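Local atomic coordinates of putative oxidoreductase (Magnetospirillum magnetotacticum, PDB entry 3C1A), a protein that probably binds a nicotinamide adenine dinucleotide cofactor through its Rossmann fold and acts as an oxidoreductase of the GFO/IDH/MocA family. Residues A[33-45]-A[55-69]. Residues are numbered along the deposited sequence; the frame is centred on the assembly and turned at random.
Sequences PGAALVRLASSNP and CVIESDWRSVVSAPE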
loop_
_atom_site.group_PDB
_atom_site.type_symbol
_atom_site.label_atom_id
_atom_site.label_comp_id
_atom_site.label_asym_id
_atom_site.label_seq_id
_atom_site.Cartn_x
_atom_site.Cartn_y
_atom_site.Cartn_z
ATOM N N PRO A 33 5.735 -14.757 15.549
ATOM C CA PRO A 33 5.419 -15.499 16.758
ATOM C C PRO A 33 4.079 -15.185 17.432
ATOM O O PRO A 33 3.577 -16.021 18.181
ATOM C CB PRO A 33 6.576 -15.148 17.698
ATOM C CG PRO A 33 7.117 -13.889 17.208
ATOM C CD PRO A 33 6.889 -13.862 15.733
ATOM N N GLY A 34 3.506 -14.012 17.187
ATOM C CA GLY A 34 2.278 -13.623 17.857
ATOM C C GLY A 34 1.001 -13.829 17.072
ATOM O O GLY A 34 -0.058 -13.420 17.515
ATOM N N ALA A 35 1.099 -14.461 15.912
ATOM C CA ALA A 35 -0.054 -14.705 15.067
ATOM C C ALA A 35 -0.019 -16.133 14.527
ATOM O O ALA A 35 1.053 -16.772 14.484
ATOM C CB ALA A 35 -0.096 -13.697 13.945
ATOM N N ALA A 36 -1.194 -16.615 14.124
ATOM C CA ALA A 36 -1.393 -17.942 13.544
ATOM C C ALA A 36 -2.385 -17.846 12.371
ATOM O O ALA A 36 -3.379 -17.131 12.472
ATOM C CB ALA A 36 -1.939 -18.884 14.600
ATOM N N LEU A 37 -2.106 -18.537 11.265
ATOM C CA LEU A 37 -3.073 -18.661 10.160
ATOM C C LEU A 37 -3.975 -19.848 10.474
ATOM O O LEU A 37 -3.568 -20.988 10.354
ATOM C CB LEU A 37 -2.369 -18.829 8.793
ATOM C CG LEU A 37 -3.236 -18.843 7.536
ATOM C CD1 LEU A 37 -3.829 -17.470 7.343
ATOM C CD2 LEU A 37 -2.436 -19.307 6.305
ATOM N N VAL A 38 -5.203 -19.566 10.889
ATOM C CA VAL A 38 -6.138 -20.598 11.306
ATOM C C VAL A 38 -7.146 -21.055 10.225
ATOM O O VAL A 38 -7.687 -22.163 10.318
ATOM C CB VAL A 38 -6.865 -20.191 12.607
ATOM C CG1 VAL A 38 -5.888 -19.796 13.667
ATOM C CG2 VAL A 38 -7.900 -19.065 12.362
ATOM N N ARG A 39 -7.459 -20.201 9.246
ATOM C CA ARG A 39 -8.179 -20.632 8.044
ATOM C C ARG A 39 -7.575 -19.951 6.836
ATOM O O ARG A 39 -7.012 -18.853 6.941
ATOM C CB ARG A 39 -9.706 -20.319 8.074
ATOM C CG ARG A 39 -10.444 -20.801 9.290
ATOM C CD ARG A 39 -11.918 -21.138 9.027
ATOM N NE ARG A 39 -12.566 -21.534 10.272
ATOM C CZ ARG A 39 -13.690 -22.241 10.394
ATOM N NH1 ARG A 39 -14.380 -22.607 9.338
ATOM N NH2 ARG A 39 -14.163 -22.493 11.611
ATOM N N LEU A 40 -7.736 -20.596 5.687
ATOM C CA LEU A 40 -7.289 -20.073 4.387
ATOM C C LEU A 40 -8.317 -20.386 3.333
ATOM O O LEU A 40 -8.654 -21.559 3.139
ATOM C CB LEU A 40 -5.969 -20.751 3.997
ATOM C CG LEU A 40 -5.383 -20.433 2.624
ATOM C CD1 LEU A 40 -5.014 -18.936 2.539
ATOM C CD2 LEU A 40 -4.184 -21.373 2.350
ATOM N N ALA A 41 -8.849 -19.333 2.707
ATOM C CA ALA A 41 -9.659 -19.437 1.513
ATOM C C ALA A 41 -8.876 -18.916 0.302
ATOM O O ALA A 41 -8.717 -17.718 0.131
ATOM C CB ALA A 41 -10.947 -18.678 1.695
ATOM N N SER A 42 -8.358 -19.804 -0.541
ATOM C CA SER A 42 -7.535 -19.361 -1.683
ATOM C C SER A 42 -7.793 -20.147 -2.961
ATOM O O SER A 42 -7.841 -21.367 -2.925
ATOM C CB SER A 42 -6.056 -19.480 -1.368
ATOM O OG SER A 42 -5.292 -19.016 -2.480
ATOM N N SER A 43 -7.928 -19.435 -4.080
ATOM C CA SER A 43 -8.088 -20.057 -5.414
ATOM C C SER A 43 -6.762 -20.606 -5.943
ATOM O O SER A 43 -6.724 -21.430 -6.855
ATOM C CB SER A 43 -8.625 -19.022 -6.420
ATOM O OG SER A 43 -7.680 -17.977 -6.671
ATOM N N ASN A 44 -5.677 -20.103 -5.382
ATOM C CA ASN A 44 -4.354 -20.380 -5.874
ATOM C C ASN A 44 -3.775 -21.643 -5.216
ATOM O O ASN A 44 -3.531 -21.636 -4.019
ATOM C CB ASN A 44 -3.493 -19.161 -5.587
ATOM C CG ASN A 44 -2.105 -19.297 -6.125
ATOM O OD1 ASN A 44 -1.571 -20.410 -6.243
ATOM N ND2 ASN A 44 -1.501 -18.161 -6.475
ATOM N N PRO A 45 -3.544 -22.730 -6.001
ATOM C CA PRO A 45 -3.102 -24.012 -5.422
ATOM C C PRO A 45 -1.649 -23.988 -4.927
ATOM O O PRO A 45 -1.262 -24.842 -4.123
ATOM C CB PRO A 45 -3.274 -25.001 -6.583
ATOM C CG PRO A 45 -3.052 -24.178 -7.789
ATOM C CD PRO A 45 -3.638 -22.817 -7.470
ATOM N N CYS A 55 -4.534 -25.316 10.039
ATOM C CA CYS A 55 -5.237 -24.331 9.231
ATOM C C CYS A 55 -6.320 -25.016 8.390
ATOM O O CYS A 55 -6.045 -25.959 7.636
ATOM C CB CYS A 55 -4.261 -23.538 8.349
ATOM S SG CYS A 55 -5.026 -22.325 7.282
ATOM N N VAL A 56 -7.553 -24.525 8.512
ATOM C CA VAL A 56 -8.690 -25.044 7.749
ATOM C C VAL A 56 -8.722 -24.473 6.330
ATOM O O VAL A 56 -8.730 -23.246 6.131
ATOM C CB VAL A 56 -10.041 -24.651 8.405
ATOM C CG1 VAL A 56 -11.184 -25.234 7.628
ATOM C CG2 VAL A 56 -10.098 -25.059 9.858
ATOM N N ILE A 57 -8.808 -25.359 5.338
ATOM C CA ILE A 57 -8.945 -24.947 3.935
ATOM C C ILE A 57 -10.406 -24.759 3.537
ATOM O O ILE A 57 -11.241 -25.664 3.674
ATOM C CB ILE A 57 -8.278 -25.964 2.980
ATOM C CG1 ILE A 57 -6.816 -26.177 3.390
ATOM C CG2 ILE A 57 -8.426 -25.503 1.511
ATOM C CD1 ILE A 57 -5.960 -24.943 3.325
ATOM N N GLU A 58 -10.707 -23.559 3.066
ATOM C CA GLU A 58 -12.036 -23.212 2.619
ATOM C C GLU A 58 -12.070 -22.892 1.146
ATOM O O GLU A 58 -11.226 -22.173 0.626
ATOM C CB GLU A 58 -12.589 -22.023 3.423
ATOM C CG GLU A 58 -12.577 -22.190 4.943
ATOM C CD GLU A 58 -13.584 -23.209 5.485
ATOM O OE1 GLU A 58 -14.177 -23.995 4.704
ATOM O OE2 GLU A 58 -13.738 -23.253 6.720
ATOM N N SER A 59 -13.093 -23.386 0.474
ATOM C CA SER A 59 -13.343 -22.989 -0.877
ATOM C C SER A 59 -14.185 -21.711 -0.858
ATOM O O SER A 59 -14.016 -20.843 -1.727
ATOM C CB SER A 59 -14.050 -24.117 -1.619
ATOM O OG SER A 59 -15.426 -24.114 -1.287
ATOM N N ASP A 60 -15.056 -21.571 0.147
ATOM C CA ASP A 60 -15.971 -20.420 0.257
ATOM C C ASP A 60 -15.475 -19.396 1.258
ATOM O O ASP A 60 -15.337 -19.729 2.435
ATOM C CB ASP A 60 -17.355 -20.925 0.674
ATOM C CG ASP A 60 -18.466 -19.926 0.418
ATOM O OD1 ASP A 60 -18.248 -18.687 0.481
ATOM O OD2 ASP A 60 -19.586 -20.413 0.165
ATOM N N TRP A 61 -15.226 -18.150 0.805
ATOM C CA TRP A 61 -14.734 -17.095 1.690
ATOM C C TRP A 61 -15.680 -16.849 2.851
ATOM O O TRP A 61 -15.229 -16.468 3.932
ATOM C CB TRP A 61 -14.403 -15.764 0.951
ATOM C CG TRP A 61 -15.566 -15.068 0.265
ATOM C CD1 TRP A 61 -15.914 -15.205 -1.015
ATOM C CD2 TRP A 61 -16.503 -14.127 0.837
ATOM N NE1 TRP A 61 -17.025 -14.445 -1.302
ATOM C CE2 TRP A 61 -17.396 -13.762 -0.183
ATOM C CE3 TRP A 61 -16.660 -13.560 2.094
ATOM C CZ2 TRP A 61 -18.437 -12.868 0.021
ATOM C CZ3 TRP A 61 -17.674 -12.688 2.305
ATOM C CH2 TRP A 61 -18.556 -12.326 1.266
ATOM N N ARG A 62 -16.985 -17.050 2.630
ATOM C CA ARG A 62 -17.979 -16.854 3.678
ATOM C C ARG A 62 -17.715 -17.687 4.933
ATOM O O ARG A 62 -18.052 -17.262 6.054
ATOM C CB ARG A 62 -19.381 -17.128 3.153
ATOM C CG ARG A 62 -19.818 -16.089 2.164
ATOM C CD ARG A 62 -21.162 -16.427 1.546
ATOM N NE ARG A 62 -21.490 -15.482 0.488
ATOM C CZ ARG A 62 -20.947 -15.480 -0.732
ATOM N NH1 ARG A 62 -20.026 -16.379 -1.074
ATOM N NH2 ARG A 62 -21.322 -14.557 -1.619
ATOM N N SER A 63 -17.144 -18.879 4.760
ATOM C CA SER A 63 -16.805 -19.721 5.908
ATOM C C SER A 63 -15.667 -19.152 6.741
ATOM O O SER A 63 -15.518 -19.491 7.931
ATOM C CB SER A 63 -16.458 -21.130 5.456
ATOM O OG SER A 63 -17.540 -21.692 4.716
ATOM N N VAL A 64 -14.829 -18.325 6.134
ATOM C CA VAL A 64 -13.773 -17.664 6.906
ATOM C C VAL A 64 -14.370 -16.618 7.829
ATOM O O VAL A 64 -14.031 -16.579 9.008
ATOM C CB VAL A 64 -12.692 -17.062 6.007
ATOM C CG1 VAL A 64 -11.773 -16.156 6.825
ATOM C CG2 VAL A 64 -11.915 -18.205 5.355
ATOM N N VAL A 65 -15.306 -15.810 7.323
ATOM C CA VAL A 65 -15.912 -14.748 8.145
ATOM C C VAL A 65 -16.975 -15.252 9.142
ATOM O O VAL A 65 -17.301 -14.564 10.106
ATOM C CB VAL A 65 -16.511 -13.558 7.292
ATOM C CG1 VAL A 65 -15.529 -13.088 6.155
ATOM C CG2 VAL A 65 -17.861 -13.873 6.730
ATOM N N SER A 66 -17.506 -16.449 8.920
ATOM C CA SER A 66 -18.443 -17.054 9.877
ATOM C C SER A 66 -17.745 -17.870 10.946
ATOM O O SER A 66 -18.412 -18.457 11.790
ATOM C CB SER A 66 -19.448 -17.959 9.177
ATOM O OG SER A 66 -20.208 -17.223 8.240
ATOM N N ALA A 67 -16.418 -17.921 10.901
ATOM C CA ALA A 67 -15.624 -18.803 11.734
ATOM C C ALA A 67 -15.544 -18.219 13.126
ATOM O O ALA A 67 -15.188 -17.048 13.260
ATOM C CB ALA A 67 -14.217 -18.956 11.130
ATOM N N PRO A 68 -15.893 -19.005 14.176
ATOM C CA PRO A 68 -15.919 -18.388 15.519
ATOM C C PRO A 68 -14.560 -18.040 16.096
ATOM O O PRO A 68 -14.440 -17.085 16.856
ATOM C CB PRO A 68 -16.601 -19.459 16.387
ATOM C CG PRO A 68 -16.467 -20.714 15.668
ATOM C CD PRO A 68 -16.313 -20.414 14.208
ATOM N N GLU A 69 -13.551 -18.817 15.726
ATOM C CA GLU A 69 -12.182 -18.666 16.223
ATOM C C GLU A 69 -11.333 -17.631 15.458
ATOM O O GLU A 69 -10.260 -17.270 15.909
ATOM C CB GLU A 69 -11.490 -20.035 16.243
ATOM C CG GLU A 69 -10.764 -20.556 14.950
ATOM C CD GLU A 69 -11.671 -20.924 13.768
ATOM O OE1 GLU A 69 -12.919 -21.005 13.926
ATOM O OE2 GLU A 69 -11.114 -21.132 12.652
HETATM O O HOH W 1 -9.279 -22.777 12.611
#
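Glu69 OE2 is gripped twice: Arg39 NE donates to its syn lone pair at 2.8 Å, and a water that also donates to Val38 O reaches the same oxygen. The setting is the edge of a Rossmann fold, where strand 56-58, the outermost strand of the parallel sheet, completes the beta-alpha-beta unit begun by strand 35-42 and helix 45-48, and Arg39 of the adjoining strand 35-42 ties that edge to the loop after helix 62-65. Arg39 holds Glu69 side-on, its NH2 bonding OE1 at 3.0 Å, with guanidinium and carboxylate only 28° from coplanar. NH1 turns instead to Glu58 OE2, in a more bent bond (137°). Ala67 CB lies over one guanidinium face, 3.2 Å from NE. With CG anti to its carbonyl carbon and the chain extended from there to NE, Arg39 runs alongside Val56 to reach both acids. A leucine here would probably leave the carboxylates of Glu58 and Glu69 without their shared cation. Beneath this network the strands pair in parallel, Leu40 N donating to Val56 O and Leu40 O accepting from Glu58 N. Beyond Leu40, Ala41 CB packs against Val64 CG2 at 3.8 Å.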